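Local coordinates for PspGI restriction endonuclease (Pyrococcus sp. GI-H, PDB 3BM3) that cuts DNA site-specifically as a type II restriction endonuclease, here bound to its substrate duplex with a base flipped out, at a contact of chain A with DNA and the interface of chains A and B. Residues are numbered along the deposited sequence; one frame, centred on the assembly and turned at random. Chains: chain A/B, PspGI restriction endonuclease.

Helix 85-115 of chain A runs through all three contacts. Contact 1 reads the minor groove beside an unpaired adenine, and contact 2 reads the major groove; their C-alpha centres lie about 12 Å apart and they share A:Phe97. Contact 3, where chain A meets chain B, has its centre about 11 Å from that of contact 1 and shares A:Arg96 with it. Contacts 2 and 3 have centres about 21 Å apart. This geometry ties DNA recognition to the packing of the two protein copies, which is consistent with a dimer that closes around the duplex.

Contact 1: a contact of chain A with DNA. Residues chain A 94, 96-98. With nucleotides of chain D; nucleotides of chain C.
The side chain of A:Gln94 is bent at chi2 (-73°), which turns its amide towards the minor-groove edge of DG8 of chain C, while A:Phe97, with CG anti to the carbonyl carbon (chi1 -78°), lays its ring against DC5 of chain D. The amide reads the guanine at two points. The guanine amino group N2 donates a nearly straight hydrogen bond to A:Gln94 OE1 at 2.9 Å, slightly tilted from the carbonyl plane. A:Gln94 NE2 in turn donates to ring atom N3 of DG8 of chain C at 3.1 Å, with N3 close to the amide plane. This acceptor-donor pair matches the sugar edge of the paired guanine.

One face of the A:Phe97 ring covers the cytosine carbonyl, with CG 3.2 Å from O2 of DC5 of chain D. The ring's far edge points at the face of the DG7 base of chain D, with planes 72° apart, and CE1 lies 3.2 Å from that nucleotide's sugar O4'. The phenyl group therefore bridges DC5 and DG7, either side of the unpaired DA6, from the minor groove and may support the flipped state. A:Arg96 holds the adjoining backbone: NE forms a salt bridge with phosphate oxygen OP1 of DG7 of chain D at 2.8 Å, in the guanidinium plane, and CB packs 3.4 Å from C2' of DA6 of chain D. On the other side of A:Phe97, A:Ser98 CB lies 3.6 Å from O2 of DC4 of chain D.

Contact 2: a contact of chain A with DNA. Residues chain A 97, 162, 164-166. With nucleotides of chain D; nucleotides of chain C.
An Arg-Glu-Arg recognition element, A:Arg164 to A:Arg166, reads two adjacent G-C pairs from the major groove. A:Arg164 grips the Hoogsteen edge of DG8 of chain D side-on: NE donates to O6 at 2.8 Å and NH2 to N7 at 2.9 Å, both near the guanidinium plane. Its NE lies over the five-membered ring of DG7 of chain D, a cation-pi contact, so it spans both guanines.

A:Glu165 places CG between its backbone N and carbonyl carbon (chi1 87°), directing its carboxylate to the cytosines. OE2 accepts through its syn lone pair from N4 of DC6 of chain C at 2.8 Å; OE1 accepts from N4 of DC5 of chain C at 3.2 Å, 31° out of plane. A:Arg166 NE donates to O6 of DG7 of chain D at 2.8 Å, and NH1 and NH2 hold the A:Lys162 carbonyl oxygen, fixing the guanidinium's rotation. An alanine here would probably cost that O6 a charged donor and leave the A:Lys162 carbonyl oxygen without the two N-H groups that grip it. A:Lys162 N donates to OP1 of DA6 of chain D at 2.9 Å, while NZ reaches phosphates through two waters. The element lies in the loop joining strand 155-160 to helix 167-181, across the duplex from A:Phe97 on helix 85-115.

Contact 3: the interface of chains A and B. Residues chain A 71, 75, 85, 89, 96; chain B 86, 89.
A:Arg75 and B:Glu86 meet across the interface in parallel but offset planes (2° apart): OE1 of B:Glu86 lies over the rim of the guanidinium, by NH2 of A:Arg75, and makes a salt bridge with that nitrogen at 3.3 Å. Since the oxygen sits above the plane, the attraction is through the guanidinium face and uses none of its N-H directions. B:Glu86 gets there with CG anti to its backbone N (chi1 -179°) and the chain extended beyond. Its CG also packs 3.5 Å from OE1 of A:Glu89, and next to it CB of A:Glu89 touches CB of B:Glu89 at 3.6 Å. A water bridges OE1 of A:Glu71 and OE2 of B:Glu86, which are 4.2 Å apart and would probably repel without it.

The second shell holds the arginine's edge. NE of A:Arg75 donates to OE2 of A:Glu89 at 2.8 Å, and NH2 donates to OE1, each meeting a syn lone pair. NE of A:Arg85 reaches the anti lone pair of that same OE2 at 2.7 Å, with NH1 adding a bond. NH2 of A:Arg75 also donates to OE1 of A:Glu71, approaching from above the carboxylate plane. OE2 of A:Glu71 accepts from NH1 of A:Arg96 at 2.8 Å, which braces the DNA-binding arginine. The network, which has a two-fold twin, links helices 52-80 and 85-115 of chain A to helix 85-114 of chain B, mostly near the starts of these last two, with A:Arg96 further along.

Contact 1: a contact of chain A with DNA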
loop_
_atom_site.group_PDB
_atom_site.type_symbol
_atom_site.label_atom_id
_atom_site.label_comp_id
_atom_site.label_asym_id
_atom_site.label_seq_id
_atom_site.Cartn_x
_atom_site.Cartn_y
_atom_site.Cartn_z
ATOM N N GLN A 94 10.812 8.637 -5.767
ATOM C CA GLN A 94 9.627 9.069 -5.033
ATOM C C GLN A 94 8.711 9.923 -5.911
ATOM O O GLN A 94 7.491 9.786 -5.878
ATOM C CB GLN A 94 10.038 9.743 -3.728
ATOM C CG GLN A 94 10.770 8.821 -2.802
ATOM C CD GLN A 94 9.901 7.773 -2.141
ATOM O OE1 GLN A 94 9.214 7.011 -2.825
ATOM N NE2 GLN A 94 9.924 7.732 -0.830
ATOM N N ARG A 96 8.591 9.589 -9.174
ATOM C CA ARG A 96 8.044 8.672 -10.147
ATOM C C ARG A 96 6.861 7.926 -9.576
ATOM O O ARG A 96 5.917 7.746 -10.288
ATOM C CB ARG A 96 9.137 7.723 -10.638
ATOM C CG ARG A 96 10.144 8.413 -11.559
ATOM C CD ARG A 96 11.004 7.420 -12.278
ATOM N NE ARG A 96 11.770 6.519 -11.441
ATOM C CZ ARG A 96 13.022 6.726 -11.016
ATOM N NH1 ARG A 96 13.662 7.851 -11.295
ATOM N NH2 ARG A 96 13.617 5.806 -10.285
ATOM N N PHE A 97 6.909 7.514 -8.308
ATOM C CA PHE A 97 5.772 6.827 -7.702
ATOM C C PHE A 97 4.583 7.779 -7.697
ATOM O O PHE A 97 3.517 7.470 -8.208
ATOM C CB PHE A 97 6.129 6.439 -6.285
ATOM C CG PHE A 97 7.020 5.210 -6.184
ATOM C CD1 PHE A 97 6.735 4.077 -6.951
ATOM C CD2 PHE A 97 8.046 5.146 -5.274
ATOM C CE1 PHE A 97 7.479 2.924 -6.794
ATOM C CE2 PHE A 97 8.805 3.989 -5.148
ATOM C CZ PHE A 97 8.497 2.893 -5.888
ATOM N N SER A 98 4.780 8.948 -7.106
ATOM C CA SER A 98 3.676 9.900 -6.950
ATOM C C SER A 98 3.142 10.322 -8.329
ATOM O O SER A 98 1.929 10.254 -8.598
ATOM C CB SER A 98 4.108 11.101 -6.113
ATOM O OG SER A 98 3.010 11.974 -5.945
ATOM P P DC D 4 -4.209 6.669 -3.252
ATOM O OP1 DC D 4 -5.361 6.622 -4.187
ATOM O OP2 DC D 4 -4.047 5.607 -2.226
ATOM O "O5'" DC D 4 -2.896 6.725 -4.149
ATOM C "C5'" DC D 4 -2.797 7.670 -5.207
ATOM C "C4'" DC D 4 -1.353 7.840 -5.609
ATOM O "O4'" DC D 4 -0.593 8.412 -4.536
ATOM C "C3'" DC D 4 -0.647 6.529 -5.889
ATOM O "O3'" DC D 4 -0.987 6.099 -7.198
ATOM C "C2'" DC D 4 0.813 6.932 -5.775
ATOM C "C1'" DC D 4 0.776 8.012 -4.692
ATOM N N1 DC D 4 1.260 7.589 -3.375
ATOM C C2 DC D 4 2.557 7.934 -2.993
ATOM O O2 DC D 4 3.277 8.529 -3.809
ATOM N N3 DC D 4 2.988 7.606 -1.756
ATOM C C4 DC D 4 2.181 6.947 -0.919
ATOM N N4 DC D 4 2.631 6.668 0.303
ATOM C C5 DC D 4 0.866 6.553 -1.299
ATOM C C6 DC D 4 0.452 6.889 -2.523
ATOM P P DC D 5 -1.048 4.538 -7.531
ATOM O OP1 DC D 5 -1.434 4.399 -8.946
ATOM O OP2 DC D 5 -1.826 3.845 -6.470
ATOM O "O5'" DC D 5 0.472 4.083 -7.402
ATOM C "C5'" DC D 5 1.456 4.677 -8.234
ATOM C "C4'" DC D 5 2.820 4.166 -7.841
ATOM O "O4'" DC D 5 3.051 4.566 -6.478
ATOM C "C3'" DC D 5 2.929 2.642 -7.876
ATOM O "O3'" DC D 5 4.053 2.261 -8.656
ATOM C "C2'" DC D 5 3.118 2.228 -6.429
ATOM C "C1'" DC D 5 3.613 3.490 -5.752
ATOM N N1 DC D 5 3.157 3.598 -4.365
ATOM C C2 DC D 5 4.084 3.900 -3.372
ATOM O O2 DC D 5 5.251 4.159 -3.707
ATOM N N3 DC D 5 3.688 3.916 -2.078
ATOM C C4 DC D 5 2.409 3.665 -1.771
ATOM N N4 DC D 5 2.064 3.655 -0.482
ATOM C C5 DC D 5 1.433 3.407 -2.773
ATOM C C6 DC D 5 1.844 3.382 -4.042
ATOM P P DA D 6 3.921 2.211 -10.244
ATOM O OP1 DA D 6 2.572 1.709 -10.630
ATOM O OP2 DA D 6 5.130 1.505 -10.748
ATOM O "O5'" DA D 6 3.965 3.742 -10.674
ATOM C "C5'" DA D 6 5.194 4.449 -10.678
ATOM C "C4'" DA D 6 5.834 4.319 -12.034
ATOM O "O4'" DA D 6 5.129 5.113 -13.019
ATOM C "C3'" DA D 6 7.292 4.774 -12.087
ATOM O "O3'" DA D 6 8.051 3.738 -12.696
ATOM C "C2'" DA D 6 7.254 6.012 -12.965
ATOM C "C1'" DA D 6 6.092 5.693 -13.875
ATOM N N9 DA D 6 5.476 6.836 -14.549
ATOM C C8 DA D 6 4.521 6.769 -15.529
ATOM N N7 DA D 6 4.146 7.937 -15.984
ATOM C C5 DA D 6 4.902 8.839 -15.251
ATOM C C6 DA D 6 4.970 10.241 -15.270
ATOM N N6 DA D 6 4.233 11.004 -16.083
ATOM N N1 DA D 6 5.832 10.839 -14.421
ATOM C C2 DA D 6 6.570 10.068 -13.611
ATOM N N3 DA D 6 6.595 8.741 -13.501
ATOM C C4 DA D 6 5.727 8.177 -14.360
ATOM P P DG D 7 9.534 3.437 -12.172
ATOM O OP1 DG D 7 9.866 4.466 -11.163
ATOM O OP2 DG D 7 10.392 3.262 -13.367
ATOM O "O5'" DG D 7 9.423 2.022 -11.459
ATOM C "C5'" DG D 7 8.731 1.852 -10.230
ATOM C "C4'" DG D 7 9.088 0.504 -9.655
ATOM O "O4'" DG D 7 8.352 0.267 -8.431
ATOM C "C3'" DG D 7 8.730 -0.665 -10.575
ATOM O "O3'" DG D 7 9.635 -1.738 -10.332
ATOM C "C2'" DG D 7 7.369 -1.074 -10.050
ATOM C "C1'" DG D 7 7.666 -0.967 -8.572
ATOM N N9 DG D 7 6.508 -0.949 -7.688
ATOM C C8 DG D 7 5.186 -1.072 -8.048
ATOM N N7 DG D 7 4.378 -1.065 -7.025
ATOM C C5 DG D 7 5.214 -0.921 -5.928
ATOM C C6 DG D 7 4.913 -0.864 -4.547
ATOM O O6 DG D 7 3.812 -0.957 -3.992
ATOM N N1 DG D 7 6.058 -0.690 -3.779
ATOM C C2 DG D 7 7.337 -0.597 -4.279
ATOM N N2 DG D 7 8.316 -0.412 -3.376
ATOM N N3 DG D 7 7.632 -0.675 -5.561
ATOM C C4 DG D 7 6.532 -0.832 -6.325
ATOM P P DG C 8 14.799 4.923 3.318
ATOM O OP1 DG C 8 14.974 3.950 2.223
ATOM O OP2 DG C 8 15.952 5.746 3.779
ATOM O "O5'" DG C 8 13.660 5.946 2.901
ATOM C "C5'" DG C 8 12.381 5.481 2.509
ATOM C "C4'" DG C 8 11.514 6.666 2.173
ATOM O "O4'" DG C 8 10.206 6.213 1.745
ATOM C "C3'" DG C 8 11.258 7.586 3.364
ATOM O "O3'" DG C 8 11.055 8.904 2.867
ATOM C "C2'" DG C 8 9.933 7.062 3.886
ATOM C "C1'" DG C 8 9.241 6.856 2.558
ATOM N N9 DG C 8 8.046 6.022 2.581
ATOM C C8 DG C 8 7.425 5.476 3.679
ATOM N N7 DG C 8 6.343 4.815 3.374
ATOM C C5 DG C 8 6.249 4.929 1.994
ATOM C C6 DG C 8 5.273 4.441 1.099
ATOM O O6 DG C 8 4.240 3.808 1.357
ATOM N N1 DG C 8 5.579 4.765 -0.220
ATOM C C2 DG C 8 6.679 5.487 -0.621
ATOM N N2 DG C 8 6.808 5.691 -1.933
ATOM N N3 DG C 8 7.584 5.967 0.210
ATOM C C4 DG C 8 7.310 5.653 1.492
#

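Contact 2: a contact of chain A with DNA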
loop_
_atom_site.group_PDB
_atom_site.type_symbol
_atom_site.label_atom_id
_atom_site.label_comp_id
_atom_site.label_asym_id
_atom_site.label_seq_id
_atom_site.Cartn_x
_atom_site.Cartn_y
_atom_site.Cartn_z
ATOM N N PHE A 97 6.909 7.514 -8.308
ATOM C CA PHE A 97 5.772 6.827 -7.702
ATOM C C PHE A 97 4.583 7.779 -7.697
ATOM O O PHE A 97 3.517 7.470 -8.208
ATOM C CB PHE A 97 6.129 6.439 -6.285
ATOM C CG PHE A 97 7.020 5.210 -6.184
ATOM C CD1 PHE A 97 6.735 4.077 -6.951
ATOM C CD2 PHE A 97 8.046 5.146 -5.274
ATOM C CE1 PHE A 97 7.479 2.924 -6.794
ATOM C CE2 PHE A 97 8.805 3.989 -5.148
ATOM C CZ PHE A 97 8.497 2.893 -5.888
ATOM N N LYS A 162 0.095 0.318 -10.975
ATOM C CA LYS A 162 0.424 -1.004 -10.449
ATOM C C LYS A 162 -0.212 -1.167 -9.066
ATOM O O LYS A 162 -0.313 -0.222 -8.297
ATOM C CB LYS A 162 1.904 -1.272 -10.436
ATOM C CG LYS A 162 2.396 -1.443 -11.847
ATOM C CD LYS A 162 3.901 -1.521 -11.936
ATOM C CE LYS A 162 4.359 -1.854 -13.389
ATOM N NZ LYS A 162 5.831 -1.960 -13.574
ATOM N N ARG A 164 0.173 -4.291 -6.782
ATOM C CA ARG A 164 0.805 -5.091 -5.772
ATOM C C ARG A 164 -0.249 -5.580 -4.765
ATOM O O ARG A 164 -1.335 -6.030 -5.166
ATOM C CB ARG A 164 1.936 -4.302 -5.128
ATOM C CG ARG A 164 3.006 -3.940 -6.118
ATOM C CD ARG A 164 3.801 -5.166 -6.514
ATOM N NE ARG A 164 4.989 -4.825 -7.274
ATOM C CZ ARG A 164 5.018 -4.664 -8.594
ATOM N NH1 ARG A 164 3.937 -4.873 -9.337
ATOM N NH2 ARG A 164 6.167 -4.356 -9.200
ATOM N N GLU A 165 0.045 -5.458 -3.468
ATOM C CA GLU A 165 -0.860 -5.849 -2.416
ATOM C C GLU A 165 -1.865 -4.740 -2.080
ATOM O O GLU A 165 -2.710 -4.913 -1.210
ATOM C CB GLU A 165 -0.060 -6.213 -1.149
ATOM C CG GLU A 165 0.284 -5.114 -0.221
ATOM C CD GLU A 165 1.260 -4.049 -0.757
ATOM O OE1 GLU A 165 1.871 -4.248 -1.819
ATOM O OE2 GLU A 165 1.382 -3.005 -0.098
ATOM N N ARG A 166 -1.710 -3.562 -2.690
ATOM C CA ARG A 166 -2.420 -2.361 -2.303
ATOM C C ARG A 166 -3.910 -2.389 -2.621
ATOM O O ARG A 166 -4.679 -1.532 -2.194
ATOM C CB ARG A 166 -1.704 -1.134 -2.901
ATOM C CG ARG A 166 -0.373 -0.860 -2.212
ATOM C CD ARG A 166 0.379 0.280 -2.830
ATOM N NE ARG A 166 1.131 -0.202 -3.960
ATOM C CZ ARG A 166 0.749 -0.147 -5.227
ATOM N NH1 ARG A 166 -0.372 0.459 -5.609
ATOM N NH2 ARG A 166 1.525 -0.708 -6.124
ATOM P P DA D 6 3.921 2.211 -10.244
ATOM O OP1 DA D 6 2.572 1.709 -10.630
ATOM O OP2 DA D 6 5.130 1.505 -10.748
ATOM O "O5'" DA D 6 3.965 3.742 -10.674
ATOM C "C5'" DA D 6 5.194 4.449 -10.678
ATOM C "C4'" DA D 6 5.834 4.319 -12.034
ATOM O "O4'" DA D 6 5.129 5.113 -13.019
ATOM C "C3'" DA D 6 7.292 4.774 -12.087
ATOM O "O3'" DA D 6 8.051 3.738 -12.696
ATOM C "C2'" DA D 6 7.254 6.012 -12.965
ATOM C "C1'" DA D 6 6.092 5.693 -13.875
ATOM N N9 DA D 6 5.476 6.836 -14.549
ATOM C C8 DA D 6 4.521 6.769 -15.529
ATOM N N7 DA D 6 4.146 7.937 -15.984
ATOM C C5 DA D 6 4.902 8.839 -15.251
ATOM C C6 DA D 6 4.970 10.241 -15.270
ATOM N N6 DA D 6 4.233 11.004 -16.083
ATOM N N1 DA D 6 5.832 10.839 -14.421
ATOM C C2 DA D 6 6.570 10.068 -13.611
ATOM N N3 DA D 6 6.595 8.741 -13.501
ATOM C C4 DA D 6 5.727 8.177 -14.360
ATOM P P DG D 7 9.534 3.437 -12.172
ATOM O OP1 DG D 7 9.866 4.466 -11.163
ATOM O OP2 DG D 7 10.392 3.262 -13.367
ATOM O "O5'" DG D 7 9.423 2.022 -11.459
ATOM C "C5'" DG D 7 8.731 1.852 -10.230
ATOM C "C4'" DG D 7 9.088 0.504 -9.655
ATOM O "O4'" DG D 7 8.352 0.267 -8.431
ATOM C "C3'" DG D 7 8.730 -0.665 -10.575
ATOM O "O3'" DG D 7 9.635 -1.738 -10.332
ATOM C "C2'" DG D 7 7.369 -1.074 -10.050
ATOM C "C1'" DG D 7 7.666 -0.967 -8.572
ATOM N N9 DG D 7 6.508 -0.949 -7.688
ATOM C C8 DG D 7 5.186 -1.072 -8.048
ATOM N N7 DG D 7 4.378 -1.065 -7.025
ATOM C C5 DG D 7 5.214 -0.921 -5.928
ATOM C C6 DG D 7 4.913 -0.864 -4.547
ATOM O O6 DG D 7 3.812 -0.957 -3.992
ATOM N N1 DG D 7 6.058 -0.690 -3.779
ATOM C C2 DG D 7 7.337 -0.597 -4.279
ATOM N N2 DG D 7 8.316 -0.412 -3.376
ATOM N N3 DG D 7 7.632 -0.675 -5.561
ATOM C C4 DG D 7 6.532 -0.832 -6.325
ATOM P P DG D 8 10.249 -2.553 -11.561
ATOM O OP1 DG D 8 10.532 -1.598 -12.660
ATOM O OP2 DG D 8 9.410 -3.750 -11.828
ATOM O "O5'" DG D 8 11.638 -3.051 -10.973
ATOM C "C5'" DG D 8 12.604 -2.095 -10.558
ATOM C "C4'" DG D 8 13.230 -2.515 -9.251
ATOM O "O4'" DG D 8 12.261 -2.447 -8.172
ATOM C "C3'" DG D 8 13.774 -3.936 -9.230
ATOM O "O3'" DG D 8 14.930 -3.936 -8.404
ATOM C "C2'" DG D 8 12.643 -4.722 -8.590
ATOM C "C1'" DG D 8 12.105 -3.727 -7.574
ATOM N N9 DG D 8 10.689 -3.904 -7.259
ATOM C C8 DG D 8 9.678 -4.179 -8.146
ATOM N N7 DG D 8 8.508 -4.278 -7.573
ATOM C C5 DG D 8 8.763 -4.056 -6.228
ATOM C C6 DG D 8 7.883 -4.033 -5.115
ATOM O O6 DG D 8 6.654 -4.191 -5.099
ATOM N N1 DG D 8 8.563 -3.788 -3.928
ATOM C C2 DG D 8 9.918 -3.580 -3.822
ATOM N N2 DG D 8 10.387 -3.371 -2.587
ATOM N N3 DG D 8 10.745 -3.580 -4.854
ATOM C C4 DG D 8 10.107 -3.827 -6.017
ATOM P P DA C 4 -0.095 -10.670 -0.492
ATOM O OP1 DA C 4 -1.086 -11.450 0.291
ATOM O OP2 DA C 4 -0.559 -9.668 -1.482
ATOM O "O5'" DA C 4 0.851 -9.952 0.554
ATOM C "C5'" DA C 4 1.733 -10.726 1.352
ATOM C "C4'" DA C 4 2.901 -9.879 1.786
ATOM O "O4'" DA C 4 3.828 -9.699 0.690
ATOM C "C3'" DA C 4 2.484 -8.479 2.224
ATOM O "O3'" DA C 4 3.238 -8.138 3.370
ATOM C "C2'" DA C 4 2.846 -7.609 1.031
ATOM C "C1'" DA C 4 4.074 -8.317 0.490
ATOM N N9 DA C 4 4.305 -8.116 -0.938
ATOM C C8 DA C 4 3.394 -8.200 -1.963
ATOM N N7 DA C 4 3.911 -7.996 -3.148
ATOM C C5 DA C 4 5.255 -7.759 -2.888
ATOM C C6 DA C 4 6.341 -7.484 -3.727
ATOM N N6 DA C 4 6.243 -7.406 -5.054
ATOM N N1 DA C 4 7.550 -7.295 -3.148
ATOM C C2 DA C 4 7.640 -7.381 -1.812
ATOM N N3 DA C 4 6.686 -7.638 -0.915
ATOM C C4 DA C 4 5.507 -7.820 -1.530
ATOM P P DC C 5 2.958 -6.769 4.129
ATOM O OP1 DC C 5 2.856 -7.087 5.565
ATOM O OP2 DC C 5 1.865 -6.016 3.456
ATOM O "O5'" DC C 5 4.328 -5.989 3.923
ATOM C "C5'" DC C 5 5.520 -6.514 4.490
ATOM C "C4'" DC C 5 6.718 -5.827 3.884
ATOM O "O4'" DC C 5 6.839 -6.134 2.491
ATOM C "C3'" DC C 5 6.626 -4.314 3.910
ATOM O "O3'" DC C 5 6.967 -3.864 5.216
ATOM C "C2'" DC C 5 7.665 -3.929 2.874
ATOM C "C1'" DC C 5 7.550 -5.067 1.857
ATOM N N1 DC C 5 6.820 -4.731 0.634
ATOM C C2 DC C 5 7.538 -4.389 -0.507
ATOM O O2 DC C 5 8.777 -4.326 -0.439
ATOM N N3 DC C 5 6.875 -4.136 -1.655
ATOM C C4 DC C 5 5.541 -4.206 -1.681
ATOM N N4 DC C 5 4.933 -3.975 -2.836
ATOM C C5 DC C 5 4.781 -4.523 -0.519
ATOM C C6 DC C 5 5.452 -4.774 0.607
ATOM P P DC C 6 6.299 -2.541 5.802
ATOM O OP1 DC C 6 6.785 -2.407 7.186
ATOM O OP2 DC C 6 4.827 -2.596 5.528
ATOM O "O5'" DC C 6 6.924 -1.383 4.917
ATOM C "C5'" DC C 6 8.335 -1.211 4.865
ATOM C "C4'" DC C 6 8.670 -0.126 3.875
ATOM O "O4'" DC C 6 8.229 -0.573 2.578
ATOM C "C3'" DC C 6 7.945 1.191 4.155
ATOM O "O3'" DC C 6 8.873 2.272 4.139
ATOM C "C2'" DC C 6 6.949 1.329 3.019
ATOM C "C1'" DC C 6 7.525 0.458 1.921
ATOM N N1 DC C 6 6.492 -0.172 1.096
ATOM C C2 DC C 6 6.597 -0.107 -0.290
ATOM O O2 DC C 6 7.610 0.397 -0.792
ATOM N N3 DC C 6 5.599 -0.602 -1.052
ATOM C C4 DC C 6 4.537 -1.166 -0.472
ATOM N N4 DC C 6 3.553 -1.590 -1.263
ATOM C C5 DC C 6 4.435 -1.303 0.938
ATOM C C6 DC C 6 5.423 -0.795 1.680
HETATM O O HOH W 1 6.242 0.688 -12.918
HETATM O O HOH W 2 6.769 -4.084 -11.990
#

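Contact 3: the interface of chains A and B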
loop_
_atom_site.group_PDB
_atom_site.type_symbol
_atom_site.label_atom_id
_atom_site.label_comp_id
_atom_site.label_asym_id
_atom_site.label_seq_id
_atom_site.Cartn_x
_atom_site.Cartn_y
_atom_site.Cartn_z
ATOM N N GLU A 71 13.635 14.730 -16.141
ATOM C CA GLU A 71 14.386 14.164 -15.014
ATOM C C GLU A 71 15.874 14.164 -15.349
ATOM O O GLU A 71 16.704 14.463 -14.509
ATOM C CB GLU A 71 13.938 12.738 -14.781
ATOM C CG GLU A 71 14.508 12.109 -13.538
ATOM C CD GLU A 71 14.119 10.670 -13.400
ATOM O OE1 GLU A 71 14.666 9.843 -14.151
ATOM O OE2 GLU A 71 13.264 10.366 -12.555
ATOM N N ARG A 75 18.738 15.893 -13.376
ATOM C CA ARG A 75 19.830 15.071 -12.893
ATOM C C ARG A 75 21.177 15.677 -13.257
ATOM O O ARG A 75 22.071 15.870 -12.405
ATOM C CB ARG A 75 19.729 13.668 -13.493
ATOM C CG ARG A 75 20.828 12.752 -12.956
ATOM C CD ARG A 75 20.736 11.374 -13.562
ATOM N NE ARG A 75 19.618 10.644 -12.995
ATOM C CZ ARG A 75 18.457 10.410 -13.597
ATOM N NH1 ARG A 75 18.230 10.827 -14.837
ATOM N NH2 ARG A 75 17.522 9.753 -12.953
ATOM N N ARG A 85 24.016 11.979 -4.899
ATOM C CA ARG A 85 23.392 11.131 -5.919
ATOM C C ARG A 85 22.331 10.217 -5.347
ATOM O O ARG A 85 21.304 9.991 -5.977
ATOM C CB ARG A 85 24.440 10.273 -6.605
ATOM C CG ARG A 85 23.908 9.488 -7.791
ATOM C CD ARG A 85 23.441 10.410 -8.889
ATOM N NE ARG A 85 22.872 9.724 -10.026
ATOM C CZ ARG A 85 23.498 9.336 -11.138
ATOM N NH1 ARG A 85 22.809 8.732 -12.075
ATOM N NH2 ARG A 85 24.801 9.529 -11.319
ATOM N N GLU A 89 18.524 10.428 -6.573
ATOM C CA GLU A 89 17.847 9.281 -7.168
ATOM C C GLU A 89 16.683 8.819 -6.309
ATOM O O GLU A 89 15.660 8.369 -6.841
ATOM C CB GLU A 89 18.824 8.156 -7.451
ATOM C CG GLU A 89 19.895 8.541 -8.474
ATOM C CD GLU A 89 19.390 8.920 -9.841
ATOM O OE1 GLU A 89 18.216 8.704 -10.202
ATOM O OE2 GLU A 89 20.228 9.414 -10.612
ATOM N N ARG A 96 8.591 9.589 -9.174
ATOM C CA ARG A 96 8.044 8.672 -10.147
ATOM C C ARG A 96 6.861 7.926 -9.576
ATOM O O ARG A 96 5.917 7.746 -10.288
ATOM C CB ARG A 96 9.137 7.723 -10.638
ATOM C CG ARG A 96 10.144 8.413 -11.559
ATOM C CD ARG A 96 11.004 7.420 -12.278
ATOM N NE ARG A 96 11.770 6.519 -11.441
ATOM C CZ ARG A 96 13.022 6.726 -11.016
ATOM N NH1 ARG A 96 13.662 7.851 -11.295
ATOM N NH2 ARG A 96 13.617 5.806 -10.285
ATOM N N GLU B 86 21.680 5.006 -11.792
ATOM C CA GLU B 86 20.271 5.211 -11.520
ATOM C C GLU B 86 19.586 3.897 -11.153
ATOM O O GLU B 86 18.833 3.844 -10.170
ATOM C CB GLU B 86 19.635 5.858 -12.724
ATOM C CG GLU B 86 18.164 6.156 -12.567
ATOM C CD GLU B 86 17.531 6.444 -13.925
ATOM O OE1 GLU B 86 18.198 7.091 -14.762
ATOM O OE2 GLU B 86 16.370 5.996 -14.144
ATOM N N GLU B 89 20.700 2.717 -7.692
ATOM C CA GLU B 89 20.078 3.436 -6.573
ATOM C C GLU B 89 18.613 3.033 -6.440
ATOM O O GLU B 89 18.081 2.973 -5.344
ATOM C CB GLU B 89 20.232 4.945 -6.689
ATOM C CG GLU B 89 21.684 5.388 -6.603
ATOM C CD GLU B 89 22.399 5.014 -5.310
ATOM O OE1 GLU B 89 21.754 4.679 -4.285
ATOM O OE2 GLU B 89 23.639 5.043 -5.332
HETATM O O HOH W 3 13.834 7.342 -14.714
#